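Local coordinates for protein putative mandelate racemase (Zymomonas mobilis, PDB 2OX4) that binds a magnesium ion and probably works as a lyase, perhaps a dehydratase, of the mandelate racemase group of the enolase superfamily, at residues V13-P23 against K346-L355; G120-V128 against P362-E371. All coordinates share one frame; numbering follows the deposited sequence.

Contact 1. Residues V13-P23 against K346-L355; sequences VHTRPQSGQRP and KTLLPEYEEL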
loop_
_atom_site.group_PDB
_atom_site.type_symbol
_atom_site.label_atom_id
_atom_site.label_comp_id
_atom_site.label_asym_id
_atom_site.label_seq_id
_atom_site.Cartn_x
_atom_site.Cartn_y
_atom_site.Cartn_z
ATOM N N VAL C 13 -26.633 19.469 35.615
ATOM C CA VAL C 13 -26.291 20.047 36.926
ATOM C C VAL C 13 -25.817 21.482 36.725
ATOM O O VAL C 13 -25.074 21.768 35.777
ATOM C CB VAL C 13 -25.196 19.216 37.654
ATOM C CG1 VAL C 13 -24.803 19.882 38.992
ATOM C CG2 VAL C 13 -25.689 17.801 37.911
ATOM N N HIS C 14 -26.283 22.389 37.591
ATOM C CA HIS C 14 -25.884 23.795 37.525
ATOM C C HIS C 14 -24.381 23.976 37.720
ATOM O O HIS C 14 -23.722 23.127 38.329
ATOM C CB HIS C 14 -26.658 24.612 38.567
ATOM C CG HIS C 14 -28.131 24.688 38.305
ATOM N ND1 HIS C 14 -29.048 24.979 39.295
ATOM C CD2 HIS C 14 -28.847 24.515 37.167
ATOM C CE1 HIS C 14 -30.264 24.980 38.777
ATOM N NE2 HIS C 14 -30.170 24.704 37.488
ATOM N N THR C 15 -23.849 25.081 37.199
ATOM C CA THR C 15 -22.401 25.333 37.197
ATOM C C THR C 15 -21.745 24.974 38.526
ATOM O O THR C 15 -22.151 25.462 39.581
ATOM C CB THR C 15 -22.096 26.796 36.846
ATOM O OG1 THR C 15 -22.751 27.121 35.622
ATOM C CG2 THR C 15 -20.591 27.026 36.693
ATOM N N ARG C 16 -20.760 24.087 38.472
ATOM C CA ARG C 16 -19.929 23.791 39.633
ATOM C C ARG C 16 -18.944 24.951 39.828
ATOM O O ARG C 16 -18.204 25.287 38.912
ATOM C CB ARG C 16 -19.202 22.445 39.450
ATOM C CG ARG C 16 -20.104 21.240 39.038
ATOM C CD ARG C 16 -21.044 20.765 40.144
ATOM N NE ARG C 16 -22.136 21.707 40.367
ATOM C CZ ARG C 16 -22.792 21.843 41.516
ATOM N NH1 ARG C 16 -23.768 22.735 41.617
ATOM N NH2 ARG C 16 -22.473 21.088 42.559
ATOM N N PRO C 17 -18.977 25.606 41.006
ATOM C CA PRO C 17 -18.280 26.891 41.235
ATOM C C PRO C 17 -16.784 26.920 40.895
ATOM O O PRO C 17 -16.350 27.781 40.121
ATOM C CB PRO C 17 -18.481 27.147 42.736
ATOM C CG PRO C 17 -19.642 26.316 43.130
ATOM C CD PRO C 17 -19.723 25.152 42.197
ATOM N N GLN C 18 -16.004 26.006 41.471
ATOM C CA GLN C 18 -14.549 26.018 41.298
ATOM C C GLN C 18 -14.118 25.610 39.887
ATOM O O GLN C 18 -13.223 26.223 39.295
ATOM C CB GLN C 18 -13.890 25.079 42.300
ATOM C CG GLN C 18 -13.850 25.600 43.714
ATOM C CD GLN C 18 -12.747 24.940 44.502
ATOM O OE1 GLN C 18 -11.586 25.328 44.401
ATOM N NE2 GLN C 18 -13.099 23.914 45.272
ATOM N N SER C 19 -14.759 24.571 39.358
ATOM C CA SER C 19 -14.341 23.963 38.093
ATOM C C SER C 19 -15.041 24.597 36.892
ATOM O O SER C 19 -14.534 24.538 35.772
ATOM C CB SER C 19 -14.565 22.445 38.117
ATOM O OG SER C 19 -15.949 22.128 38.198
ATOM N N GLY C 20 -16.204 25.204 37.132
ATOM C CA GLY C 20 -16.991 25.830 36.077
ATOM C C GLY C 20 -17.772 24.826 35.254
ATOM O O GLY C 20 -18.401 25.196 34.272
ATOM N N GLN C 21 -17.738 23.563 35.669
ATOM C CA GLN C 21 -18.245 22.451 34.856
ATOM C C GLN C 21 -19.719 22.183 35.131
ATOM O O GLN C 21 -20.268 22.712 36.090
ATOM C CB GLN C 21 -17.399 21.211 35.113
ATOM C CG GLN C 21 -15.976 21.378 34.588
ATOM C CD GLN C 21 -15.030 20.282 35.021
ATOM O OE1 GLN C 21 -15.441 19.281 35.595
ATOM N NE2 GLN C 21 -13.744 20.469 34.741
ATOM N N ARG C 22 -20.361 21.387 34.273
ATOM C CA ARG C 22 -21.788 21.086 34.411
ATOM C C ARG C 22 -22.066 19.642 33.981
ATOM O O ARG C 22 -22.377 19.394 32.814
ATOM C CB ARG C 22 -22.636 22.046 33.562
ATOM C CG ARG C 22 -22.673 23.493 34.045
ATOM C CD ARG C 22 -23.806 24.259 33.393
ATOM N NE ARG C 22 -25.104 23.688 33.755
ATOM C CZ ARG C 22 -26.268 24.058 33.233
ATOM N NH1 ARG C 22 -26.308 25.015 32.309
ATOM N NH2 ARG C 22 -27.400 23.474 33.640
ATOM N N PRO C 23 -21.985 18.689 34.928
ATOM C CA PRO C 23 -22.284 17.280 34.645
ATOM C C PRO C 23 -23.708 17.010 34.164
ATOM O O PRO C 23 -24.628 17.787 34.438
ATOM C CB PRO C 23 -22.056 16.574 35.983
ATOM C CG PRO C 23 -21.375 17.551 36.859
ATOM C CD PRO C 23 -21.579 18.914 36.327
ATOM N N LYS C 346 -10.709 16.840 40.118
ATOM C CA LYS C 346 -12.040 17.423 40.320
ATOM C C LYS C 346 -12.871 16.661 41.368
ATOM O O LYS C 346 -13.676 17.260 42.070
ATOM C CB LYS C 346 -12.795 17.561 38.988
ATOM C CG LYS C 346 -13.542 16.304 38.551
ATOM C CD LYS C 346 -13.309 15.981 37.102
ATOM C CE LYS C 346 -14.301 16.675 36.234
ATOM N NZ LYS C 346 -13.708 17.042 34.911
ATOM N N THR C 347 -12.634 15.355 41.502
ATOM C CA THR C 347 -13.395 14.513 42.439
ATOM C C THR C 347 -13.068 14.853 43.890
ATOM O O THR C 347 -13.780 14.440 44.812
ATOM C CB THR C 347 -13.133 12.997 42.217
ATOM O OG1 THR C 347 -11.820 12.662 42.680
ATOM C CG2 THR C 347 -13.256 12.629 40.744
ATOM N N LEU C 348 -11.984 15.601 44.075
ATOM C CA LEU C 348 -11.567 16.074 45.393
ATOM C C LEU C 348 -12.281 17.358 45.854
ATOM O O LEU C 348 -12.149 17.765 47.012
ATOM C CB LEU C 348 -10.039 16.233 45.444
ATOM C CG LEU C 348 -9.221 15.063 44.864
ATOM C CD1 LEU C 348 -7.792 15.463 44.536
ATOM C CD2 LEU C 348 -9.251 13.819 45.755
ATOM N N LEU C 349 -13.045 17.982 44.961
ATOM C CA LEU C 349 -13.738 19.234 45.277
ATOM C C LEU C 349 -15.136 18.944 45.837
ATOM O O LEU C 349 -15.793 17.998 45.393
ATOM C CB LEU C 349 -13.829 20.132 44.036
ATOM C CG LEU C 349 -12.633 20.216 43.075
ATOM C CD1 LEU C 349 -13.044 20.897 41.781
ATOM C CD2 LEU C 349 -11.440 20.939 43.704
ATOM N N PRO C 350 -15.593 19.746 46.825
ATOM C CA PRO C 350 -16.946 19.616 47.410
ATOM C C PRO C 350 -18.127 19.754 46.423
ATOM O O PRO C 350 -19.197 19.187 46.664
ATOM C CB PRO C 350 -16.991 20.753 48.436
ATOM C CG PRO C 350 -15.551 21.024 48.770
ATOM C CD PRO C 350 -14.818 20.822 47.477
ATOM N N GLU C 351 -17.943 20.505 45.335
ATOM C CA GLU C 351 -18.996 20.644 44.311
ATOM C C GLU C 351 -19.281 19.319 43.593
ATOM O O GLU C 351 -20.386 19.099 43.081
ATOM C CB GLU C 351 -18.616 21.702 43.281
ATOM C CG GLU C 351 -17.286 21.453 42.548
ATOM C CD GLU C 351 -16.694 22.738 42.036
ATOM O OE1 GLU C 351 -16.191 22.759 40.892
ATOM O OE2 GLU C 351 -16.758 23.740 42.779
ATOM N N TYR C 352 -18.277 18.451 43.550
ATOM C CA TYR C 352 -18.456 17.111 42.996
ATOM C C TYR C 352 -18.892 16.085 44.049
ATOM O O TYR C 352 -19.788 15.276 43.791
ATOM C CB TYR C 352 -17.225 16.675 42.192
ATOM C CG TYR C 352 -17.325 17.081 40.729
ATOM C CD1 TYR C 352 -16.682 18.224 40.245
ATOM C CD2 TYR C 352 -18.098 16.335 39.839
ATOM C CE1 TYR C 352 -16.799 18.599 38.893
ATOM C CE2 TYR C 352 -18.219 16.695 38.507
ATOM C CZ TYR C 352 -17.574 17.824 38.035
ATOM O OH TYR C 352 -17.714 18.157 36.700
ATOM N N GLU C 353 -18.301 16.142 45.241
ATOM C CA GLU C 353 -18.707 15.253 46.343
ATOM C C GLU C 353 -20.202 15.253 46.682
ATOM O O GLU C 353 -20.754 14.211 47.010
ATOM C CB GLU C 353 -17.881 15.513 47.608
ATOM C CG GLU C 353 -16.395 15.262 47.436
ATOM C CD GLU C 353 -15.551 15.880 48.547
ATOM O OE1 GLU C 353 -15.692 15.453 49.716
ATOM O OE2 GLU C 353 -14.740 16.788 48.245
ATOM N N GLU C 354 -20.859 16.413 46.612
ATOM C CA GLU C 354 -22.264 16.534 47.042
ATOM C C GLU C 354 -23.279 15.878 46.094
ATOM O O GLU C 354 -24.470 15.757 46.416
ATOM C CB GLU C 354 -22.637 18.003 47.257
ATOM C CG GLU C 354 -22.646 18.836 45.970
ATOM C CD GLU C 354 -23.077 20.286 46.197
ATOM O OE1 GLU C 354 -23.493 20.629 47.325
ATOM O OE2 GLU C 354 -23.006 21.090 45.239
ATOM N N LEU C 355 -22.799 15.454 44.927
ATOM C CA LEU C 355 -23.672 14.971 43.860
ATOM C C LEU C 355 -24.061 13.508 44.009
ATOM O O LEU C 355 -25.092 13.089 43.476
ATOM C CB LEU C 355 -23.020 15.196 42.489
ATOM C CG LEU C 355 -22.666 16.642 42.141
ATOM C CD1 LEU C 355 -21.976 16.707 40.781
ATOM C CD2 LEU C 355 -23.914 17.513 42.162
HETATM O O HOH W 1 -24.748 23.491 44.492
HETATM O O HOH W 2 -15.981 23.088 45.183
#

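Contact 2. Residues G120-V128 against P362-E371; sequences GKNREDLRV and PVKGRYKVPE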
loop_
_atom_site.group_PDB
_atom_site.type_symbol
_atom_site.label_atom_id
_atom_site.label_comp_id
_atom_site.label_asym_id
_atom_site.label_seq_id
_atom_site.Cartn_x
_atom_site.Cartn_y
_atom_site.Cartn_z
ATOM N N GLY C 120 -16.585 -10.694 34.820
ATOM C CA GLY C 120 -15.941 -11.003 36.094
ATOM C C GLY C 120 -14.687 -10.166 36.303
ATOM O O GLY C 120 -14.447 -9.227 35.554
ATOM N N LYS C 121 -13.907 -10.488 37.334
ATOM C CA LYS C 121 -12.687 -9.738 37.673
ATOM C C LYS C 121 -11.485 -10.318 36.944
ATOM O O LYS C 121 -11.378 -11.538 36.811
ATOM C CB LYS C 121 -12.402 -9.859 39.179
ATOM C CG LYS C 121 -13.152 -8.879 40.040
ATOM C CD LYS C 121 -12.660 -8.926 41.481
ATOM C CE LYS C 121 -13.564 -8.092 42.355
ATOM N NZ LYS C 121 -14.028 -8.871 43.524
ATOM N N ASN C 122 -10.551 -9.451 36.534
ATOM C CA ASN C 122 -9.293 -9.894 35.953
ATOM C C ASN C 122 -8.120 -9.630 36.896
ATOM O O ASN C 122 -6.976 -9.991 36.604
ATOM C CB ASN C 122 -9.045 -9.177 34.622
ATOM C CG ASN C 122 -9.886 -9.737 33.522
ATOM O OD1 ASN C 122 -9.417 -10.528 32.705
ATOM N ND2 ASN C 122 -11.160 -9.357 33.504
ATOM N N ARG C 123 -8.424 -8.974 38.013
ATOM C CA ARG C 123 -7.426 -8.580 39.002
ATOM C C ARG C 123 -8.184 -8.182 40.270
ATOM O O ARG C 123 -9.388 -7.907 40.223
ATOM C CB ARG C 123 -6.590 -7.398 38.495
ATOM C CG ARG C 123 -7.407 -6.171 38.075
ATOM C CD ARG C 123 -6.577 -5.222 37.175
ATOM N NE ARG C 123 -6.225 -5.865 35.906
ATOM C CZ ARG C 123 -7.060 -6.005 34.880
ATOM N NH1 ARG C 123 -8.294 -5.505 34.946
ATOM N NH2 ARG C 123 -6.649 -6.624 33.780
ATOM N N GLU C 124 -7.485 -8.151 41.398
ATOM C CA GLU C 124 -8.149 -7.895 42.678
ATOM C C GLU C 124 -8.316 -6.408 42.977
ATOM O O GLU C 124 -9.211 -6.020 43.731
ATOM C CB GLU C 124 -7.404 -8.595 43.827
ATOM C CG GLU C 124 -7.577 -10.124 43.834
ATOM C CD GLU C 124 -9.043 -10.575 43.724
ATOM O OE1 GLU C 124 -9.880 -10.166 44.562
ATOM O OE2 GLU C 124 -9.365 -11.348 42.794
ATOM N N ASP C 125 -7.444 -5.580 42.400
ATOM C CA ASP C 125 -7.571 -4.127 42.515
ATOM C C ASP C 125 -6.933 -3.448 41.297
ATOM O O ASP C 125 -6.398 -4.129 40.420
ATOM C CB ASP C 125 -6.995 -3.600 43.853
ATOM C CG ASP C 125 -5.468 -3.668 43.924
ATOM O OD1 ASP C 125 -4.892 -3.055 44.854
ATOM O OD2 ASP C 125 -4.829 -4.330 43.078
ATOM N N LEU C 126 -6.989 -2.118 41.253
ATOM C CA LEU C 126 -6.547 -1.357 40.082
ATOM C C LEU C 126 -5.513 -0.315 40.494
ATOM O O LEU C 126 -5.755 0.472 41.407
ATOM C CB LEU C 126 -7.743 -0.636 39.442
ATOM C CG LEU C 126 -9.015 -1.413 39.071
ATOM C CD1 LEU C 126 -10.092 -0.425 38.648
ATOM C CD2 LEU C 126 -8.775 -2.403 37.960
ATOM N N ARG C 127 -4.380 -0.306 39.798
ATOM C CA ARG C 127 -3.420 0.790 39.892
ATOM C C ARG C 127 -4.057 2.112 39.470
ATOM O O ARG C 127 -4.832 2.156 38.518
ATOM C CB ARG C 127 -2.207 0.496 39.020
ATOM C CG ARG C 127 -1.096 1.501 39.188
ATOM C CD ARG C 127 0.068 1.231 38.246
ATOM N NE ARG C 127 1.165 2.149 38.525
ATOM C CZ ARG C 127 2.140 2.455 37.669
ATOM N NH1 ARG C 127 2.178 1.911 36.454
ATOM N NH2 ARG C 127 3.082 3.316 38.031
ATOM N N VAL C 128 -3.733 3.184 40.190
ATOM C CA VAL C 128 -4.333 4.497 39.946
ATOM C C VAL C 128 -3.246 5.555 39.768
ATOM O O VAL C 128 -2.200 5.494 40.418
ATOM C CB VAL C 128 -5.271 4.929 41.118
ATOM C CG1 VAL C 128 -5.974 6.217 40.782
ATOM C CG2 VAL C 128 -6.309 3.840 41.432
ATOM N N PRO C 362 -9.364 6.225 46.053
ATOM C CA PRO C 362 -8.311 5.233 46.166
ATOM C C PRO C 362 -7.789 5.143 47.600
ATOM O O PRO C 362 -7.907 6.108 48.360
ATOM C CB PRO C 362 -7.217 5.778 45.248
ATOM C CG PRO C 362 -7.936 6.670 44.307
ATOM C CD PRO C 362 -8.961 7.329 45.169
ATOM N N VAL C 363 -7.259 3.982 47.953
ATOM C CA VAL C 363 -6.508 3.792 49.198
ATOM C C VAL C 363 -5.073 3.392 48.865
ATOM O O VAL C 363 -4.837 2.360 48.218
ATOM C CB VAL C 363 -7.160 2.687 50.069
ATOM C CG1 VAL C 363 -6.395 2.482 51.382
ATOM C CG2 VAL C 363 -8.636 3.000 50.327
ATOM N N LYS C 364 -4.116 4.210 49.305
ATOM C CA LYS C 364 -2.694 4.008 48.982
ATOM C C LYS C 364 -2.465 3.780 47.477
ATOM O O LYS C 364 -1.742 2.870 47.074
ATOM C CB LYS C 364 -2.088 2.867 49.818
ATOM C CG LYS C 364 -1.890 3.198 51.302
ATOM C CD LYS C 364 -0.660 4.082 51.531
ATOM C CE LYS C 364 -1.037 5.417 52.178
ATOM N NZ LYS C 364 0.065 6.425 52.122
ATOM N N GLY C 365 -3.114 4.610 46.664
ATOM C CA GLY C 365 -2.947 4.587 45.207
ATOM C C GLY C 365 -3.605 3.413 44.489
ATOM O O GLY C 365 -3.318 3.160 43.314
ATOM N N ARG C 366 -4.485 2.698 45.186
ATOM C CA ARG C 366 -5.181 1.527 44.631
ATOM C C ARG C 366 -6.702 1.726 44.683
ATOM O O ARG C 366 -7.230 2.239 45.668
ATOM C CB ARG C 366 -4.837 0.248 45.417
ATOM C CG ARG C 366 -3.357 -0.044 45.633
ATOM C CD ARG C 366 -2.569 -0.148 44.326
ATOM N NE ARG C 366 -2.842 -1.377 43.577
ATOM C CZ ARG C 366 -2.153 -1.756 42.503
ATOM N NH1 ARG C 366 -2.459 -2.889 41.878
ATOM N NH2 ARG C 366 -1.149 -1.005 42.058
ATOM N N TYR C 367 -7.403 1.289 43.637
ATOM C CA TYR C 367 -8.867 1.240 43.658
ATOM C C TYR C 367 -9.403 -0.192 43.736
ATOM O O TYR C 367 -8.899 -1.088 43.063
ATOM C CB TYR C 367 -9.434 1.887 42.388
ATOM C CG TYR C 367 -10.145 3.219 42.569
ATOM C CD1 TYR C 367 -9.893 4.269 41.695
ATOM C CD2 TYR C 367 -11.081 3.423 43.592
ATOM C CE1 TYR C 367 -10.544 5.488 41.813
ATOM C CE2 TYR C 367 -11.735 4.648 43.727
ATOM C CZ TYR C 367 -11.459 5.672 42.835
ATOM O OH TYR C 367 -12.086 6.895 42.932
ATOM N N LYS C 368 -10.455 -0.395 44.522
ATOM C CA LYS C 368 -11.261 -1.614 44.429
ATOM C C LYS C 368 -12.599 -1.312 43.755
ATOM O O LYS C 368 -13.157 -0.230 43.930
ATOM C CB LYS C 368 -11.489 -2.211 45.822
ATOM C CG LYS C 368 -10.308 -3.031 46.335
ATOM C CD LYS C 368 -10.507 -3.436 47.784
ATOM C CE LYS C 368 -9.232 -4.026 48.370
ATOM N NZ LYS C 368 -8.884 -5.334 47.751
ATOM N N VAL C 369 -13.113 -2.266 42.987
ATOM C CA VAL C 369 -14.430 -2.095 42.359
ATOM C C VAL C 369 -15.526 -2.130 43.436
ATOM O O VAL C 369 -15.408 -2.895 44.405
ATOM C CB VAL C 369 -14.677 -3.171 41.267
ATOM C CG1 VAL C 369 -14.876 -4.563 41.885
ATOM C CG2 VAL C 369 -15.844 -2.782 40.358
ATOM N N PRO C 370 -16.575 -1.285 43.301
ATOM C CA PRO C 370 -17.725 -1.468 44.202
ATOM C C PRO C 370 -18.316 -2.882 44.125
ATOM O O PRO C 370 -18.276 -3.532 43.073
ATOM C CB PRO C 370 -18.743 -0.432 43.699
ATOM C CG PRO C 370 -17.894 0.628 43.035
ATOM C CD PRO C 370 -16.765 -0.138 42.391
ATOM N N GLU C 371 -18.843 -3.359 45.250
ATOM C CA GLU C 371 -19.396 -4.706 45.324
ATOM C C GLU C 371 -20.911 -4.704 45.576
ATOM O O GLU C 371 -21.515 -5.763 45.763
ATOM C CB GLU C 371 -18.677 -5.521 46.409
ATOM C CG GLU C 371 -17.185 -5.725 46.184
ATOM C CD GLU C 371 -16.862 -6.736 45.084
ATOM O OE1 GLU C 371 -17.774 -7.431 44.590
ATOM O OE2 GLU C 371 -15.675 -6.842 44.716
HETATM O O HOH W 3 -11.675 -4.814 43.439
HETATM O O HOH W 4 -0.802 4.335 42.332
#

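Contact 1. Residues V13-P23 against K346-L355
The loop joining strands 5-13 and 24-30 of the N-terminal capping domain is fastened to the barrel domain chiefly through the buried carboxylate of Glu351. This acid points into the helically wound turn at Pro17-Ser19 and receives backbone N-H groups there: Gln18 N bonds to Glu351 OE2 at 2.7 Å, and Ser19 N to Glu351 OE1 at 2.8 Å, each on a syn lone pair. Ser19 OG adds a third donor, 2.8 Å from Glu351 OE1 and nearly in line with the C-O bond, and a water links Glu351 OE2 to Glu351 N and Gln18 NE2. The Gln18 amide is also hydrogen-bonded to Arg141 N through OE1 and to Lys139 O through NE2. With chi1 at 58°, Glu351 CG sits between its backbone N and carbonyl carbon, and the chain then runs straight past Arg16 CB. So many donors would probably keep the acid ionised despite its burial. As in other enolase superfamily members, this cap loop probably helps close the mouth of the barrel, and the side chain of Lys346 is about 10 Å from the magnesium ion. Arg16 bends at chi2 and chi3, bringing NH2 2.9 Å from Glu351 O, on an in-plane lone pair, and 2.7 Å from Glu354 OE2 in a salt bridge to its anti lone pair. Gln21 OE1 accepts a hydrogen bond from Tyr352 OH at 2.8 Å, on an in-plane lone pair, and a weak one from Lys346 NZ, which also donates to Ala319 O. Pro23 CG packs 3.7 Å from Tyr352 CE2, and Val13 CG1 meets Leu355 CD2.

Contact 2. Residues G120-V128 against P362-E371
Leu126 N donates to Tyr367 O at 2.8 Å, and Tyr367 N returns a straighter bond of 2.9 Å to Leu126 O (171°), making this an antiparallel hydrogen-bonded pair. Beside it Arg127 and Arg366 form the non-hydrogen-bonded pair, followed by the type I' turn Val363-Arg366 and a weak bond from Val128 N to Gly365 O. Arg366 curls back at chi2 and chi3 and lays its guanidinium over the backbone, with Arg127 N above its centre. Its edge grips Asp125 side-on: NE lies 2.9 Å from Asp125 OD1 and NH1 3.0 Å from Asp125 OD2, both reaching the carboxylate from above its plane. A leucine in place of Arg366 would probably leave the Asp125 carboxylate without its charged mate and free to turn. Farther along, Lys121 NZ makes a salt bridge of 2.9 Å to Glu371 OE2, while Glu371 OE1 is hydrogen-bonded to Tyr115 OH. On the face of Leu126 and Tyr367, Val128 CG2 comes within 3.6 Å of Tyr367 CD1. That ring meets His341 and His343 of strand 341-344 edge-to-face, and Leu126 and Tyr367 both rest on Leu329 of helix 322-333.

Overall arrangement
The chain leaving strand 341-344 supplies one side of both contacts, first as 346-355 and then as 362-371, yet their centres lie 24 Å apart and their nearest atoms about 6 Å, without touching. Contact 1 is the more buried and joins two domains, cap loop to barrel, near the magnesium site. Contact 2 is partly buried, lies away from that site and adds a short antiparallel strand to barrel strand 126-131. Their chemistry follows: at contact 1 side chains from both sides carry the bonds, the loop's arginine reaching back to the barrel domain, whereas contact 2 rests on paired backbones, with its salt bridges toward the surface and its aromatic packing turned inward against strand 341-344 and helix 322-333.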